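Local coordinates for fibrillarin-like rRNA/tRNA 2'-O-methyltransferase (PDB 4DF3), which probably methylates the ribose 2'-hydroxyl of rRNA and tRNA at guide-RNA-selected sites, using S-adenosyl-L-methionine as methyl donor, at residues Arg166-Arg169 and Phe170-Asp174. The protein carries 2 engineered substitutions. Sequence-based numbering, arbitrary orientation.
Sequences RNAR and FFLRD
Phe-171 and Asn-167, one turn apart at the C-terminal end of helix 160-171, illustrate how a helix closes on a buried side chain. The backbone N of Phe-171 gives a hydrogen bond to Asn-167 O at 3.0 Å, bent at the hydrogen (135°), and a weak one to Ala-168 O. With chi1 at -57°, CG stands beside that N, and the ring projects outward from the helix while its CD2-CE2 edge reaches Asn-167. From CB outward, CB lies 3.6 Å from Asn-167 O and CG at much the same separation; CD2 comes nearest to this oxygen, at 3.3 Å, and CE2 lies 3.8 Å from Asn-167 OD1. The amide and ring planes stand 40° apart, while Phe-170 CB sits over the centre of one ring face. Replacing Phe-171 by alanine removes the ring, which would probably open a gap beside the Asn-167 amide and leave Leu-82 and Val-148 without their aromatic packing partner. That amide is fixed by hydrogen bonds, OD1 with the Tyr-141 hydroxyl and ND2 with the backbone oxygens of Ile-163 and Ala-135, the last an S-adenosyl-L-methionine-binding residue. Next along the chain, Leu-172 leaves helical geometry, yet its N still bonds Ala-168 O at 3.0 Å and its CB meets Ala-168 CB at 4.0 Å. In this Rossmann-like methyltransferase fold, the helix follows strand 148-153 and leads towards its parallel neighbour, strand 176-183; its buried side packs against strands 80-84 and 148-153.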
ATOM      1  N   ARG A 166     -16.577  -7.471  -0.433  1.00 14.00           N
ATOM      2  CA  ARG A 166     -16.834  -8.494  -1.471  1.00 15.42           C
ATOM      3  C   ARG A 166     -15.564  -9.241  -1.826  1.00 14.16           C
ATOM      4  O   ARG A 166     -15.528 -10.493  -1.886  1.00 15.62           O
ATOM      5  CB  ARG A 166     -17.369  -7.795  -2.705  1.00 14.11           C
ATOM      6  CG  ARG A 166     -18.002  -8.760  -3.747  1.00 17.87           C
ATOM      7  CD  ARG A 166     -18.608  -7.958  -4.841  1.00 20.87           C
ATOM      8  NE  ARG A 166     -19.637  -7.031  -4.325  1.00 17.88           N
ATOM      9  CZ  ARG A 166     -19.762  -5.770  -4.712  1.00 17.64           C
ATOM     10  NH1 ARG A 166     -18.985  -5.254  -5.655  1.00 19.36           N
ATOM     11  NH2 ARG A 166     -20.724  -5.018  -4.176  1.00 22.34           N
ATOM     12  N   ASN A 167     -14.498  -8.471  -2.106  1.00 13.61           N
ATOM     13  CA  ASN A 167     -13.203  -9.104  -2.308  1.00 13.36           C
ATOM     14  C   ASN A 167     -12.704  -9.891  -1.062  1.00 12.12           C
ATOM     15  O   ASN A 167     -12.095 -10.954  -1.181  1.00 14.19           O
ATOM     16  CB  ASN A 167     -12.191  -8.069  -2.733  1.00 11.51           C
ATOM     17  CG  ASN A 167     -12.322  -7.736  -4.201  1.00 10.46           C
ATOM     18  OD1 ASN A 167     -11.564  -8.274  -5.026  1.00 10.21           O
ATOM     19  ND2 ASN A 167     -13.293  -6.840  -4.556  1.00 12.13           N
ATOM     20  N   ALA A 168     -12.887  -9.352   0.124  1.00 11.63           N
ATOM     21  CA  ALA A 168     -12.362 -10.054   1.306  1.00 13.31           C
ATOM     22  C   ALA A 168     -13.053 -11.395   1.435  1.00 15.61           C
ATOM     23  O   ALA A 168     -12.437 -12.380   1.824  1.00 14.22           O
ATOM     24  CB  ALA A 168     -12.585  -9.235   2.624  1.00 13.19           C
ATOM     25  N   ARG A 169     -14.376 -11.417   1.205  1.00 16.71           N
ATOM     26  CA  ARG A 169     -15.124 -12.728   1.308  1.00 18.07           C
ATOM     27  C   ARG A 169     -14.571 -13.809   0.399  1.00 16.87           C
ATOM     28  O   ARG A 169     -14.454 -14.990   0.804  1.00 18.60           O
ATOM     29  CB  ARG A 169     -16.634 -12.496   1.045  1.00 18.93           C
ATOM     30  CG  ARG A 169     -17.307 -11.943   2.300  1.00 24.74           C
ATOM     31  CD  ARG A 169     -18.704 -11.343   2.136  1.00 34.28           C
ATOM     32  NE  ARG A 169     -19.221 -10.980   3.467  1.00 36.99           N
ATOM     33  CZ  ARG A 169     -20.290 -10.202   3.709  1.00 41.64           C
ATOM     34  NH1 ARG A 169     -20.992  -9.655   2.708  1.00 40.76           N
ATOM     35  NH2 ARG A 169     -20.657  -9.955   4.978  1.00 40.76           N
ATOM     36  N   PHE A 170     -14.179 -13.420  -0.820  1.00 15.49           N
ATOM     37  CA  PHE A 170     -13.582 -14.341  -1.758  1.00 16.04           C
ATOM     38  C   PHE A 170     -12.155 -14.753  -1.418  1.00 14.72           C
ATOM     39  O   PHE A 170     -11.801 -15.917  -1.601  1.00 14.35           O
ATOM     40  CB  PHE A 170     -13.563 -13.750  -3.157  1.00 15.62           C
ATOM     41  CG  PHE A 170     -14.839 -13.917  -3.894  1.00 18.64           C
ATOM     42  CD1 PHE A 170     -15.132 -15.128  -4.526  1.00 26.14           C
ATOM     43  CD2 PHE A 170     -15.721 -12.860  -3.990  1.00 20.98           C
ATOM     44  CE1 PHE A 170     -16.347 -15.290  -5.224  1.00 28.05           C
ATOM     45  CE2 PHE A 170     -16.955 -13.012  -4.698  1.00 24.41           C
ATOM     46  CZ  PHE A 170     -17.244 -14.203  -5.315  1.00 23.14           C
ATOM     47  N   PHE A 171     -11.347 -13.843  -0.894  1.00 13.07           N
ATOM     48  CA  PHE A 171      -9.877 -14.053  -0.921  1.00 12.18           C
ATOM     49  C   PHE A 171      -9.107 -13.919   0.400  1.00  9.78           C
ATOM     50  O   PHE A 171      -7.995 -14.367   0.458  1.00 11.11           O
ATOM     51  CB  PHE A 171      -9.218 -13.039  -1.899  1.00 11.32           C
ATOM     52  CG  PHE A 171      -9.768 -13.127  -3.317  1.00 11.79           C
ATOM     53  CD1 PHE A 171      -9.687 -14.320  -4.028  1.00 14.41           C
ATOM     54  CD2 PHE A 171     -10.489 -12.056  -3.866  1.00 11.97           C
ATOM     55  CE1 PHE A 171     -10.258 -14.390  -5.365  1.00 12.27           C
ATOM     56  CE2 PHE A 171     -11.030 -12.081  -5.165  1.00 13.67           C
ATOM     57  CZ  PHE A 171     -10.912 -13.279  -5.938  1.00 11.64           C
ATOM     58  N   LEU A 172      -9.617 -13.144   1.343  1.00 11.13           N
ATOM     59  CA  LEU A 172      -8.768 -12.737   2.453  1.00 10.37           C
ATOM     60  C   LEU A 172      -8.733 -13.855   3.514  1.00  9.53           C
ATOM     61  O   LEU A 172      -9.796 -14.308   3.970  1.00 12.37           O
ATOM     62  CB  LEU A 172      -9.260 -11.404   3.067  1.00 12.05           C
ATOM     63  CG  LEU A 172      -8.410 -10.793   4.215  1.00 12.14           C
ATOM     64  CD1 LEU A 172      -7.079 -10.419   3.657  1.00 11.67           C
ATOM     65  CD2 LEU A 172      -9.123  -9.500   4.731  1.00 15.68           C
ATOM     66  N   ARG A 173      -7.531 -14.268   3.879  1.00 10.71           N
ATOM     67  CA  ARG A 173      -7.372 -15.310   4.933  1.00 12.85           C
ATOM     68  C   ARG A 173      -7.983 -14.851   6.229  1.00 14.69           C
ATOM     69  O   ARG A 173      -8.132 -13.628   6.501  1.00 12.90           O
ATOM     70  CB  ARG A 173      -5.899 -15.685   5.129  1.00 12.35           C
ATOM     71  CG  ARG A 173      -5.266 -16.388   3.934  1.00 13.01           C
ATOM     72  CD  ARG A 173      -3.824 -16.775   4.238  1.00 14.40           C
ATOM     73  NE  ARG A 173      -3.721 -17.454   5.519  1.00 18.05           N
ATOM     74  CZ  ARG A 173      -3.803 -18.797   5.641  1.00 15.95           C
ATOM     75  NH1 ARG A 173      -3.980 -19.540   4.546  1.00 15.63           N
ATOM     76  NH2 ARG A 173      -3.768 -19.347   6.867  1.00 15.81           N
ATOM     77  N   ASP A 174      -8.338 -15.840   7.053  1.00 16.09           N
ATOM     78  CA  ASP A 174      -8.737 -15.603   8.428  1.00 19.37           C
ATOM     79  C   ASP A 174      -7.595 -14.808   9.135  1.00 16.80           C
ATOM     80  O   ASP A 174      -6.454 -15.184   9.023  1.00 18.09           O
ATOM     81  CB  ASP A 174      -8.985 -16.975   9.096  1.00 20.41           C
ATOM     82  CG  ASP A 174      -9.113 -16.891  10.605  1.00 25.16           C
ATOM     83  OD1 ASP A 174      -9.947 -16.111  11.069  1.00 29.01           O
ATOM     84  OD2 ASP A 174      -8.363 -17.633  11.349  1.00 36.90           O
TER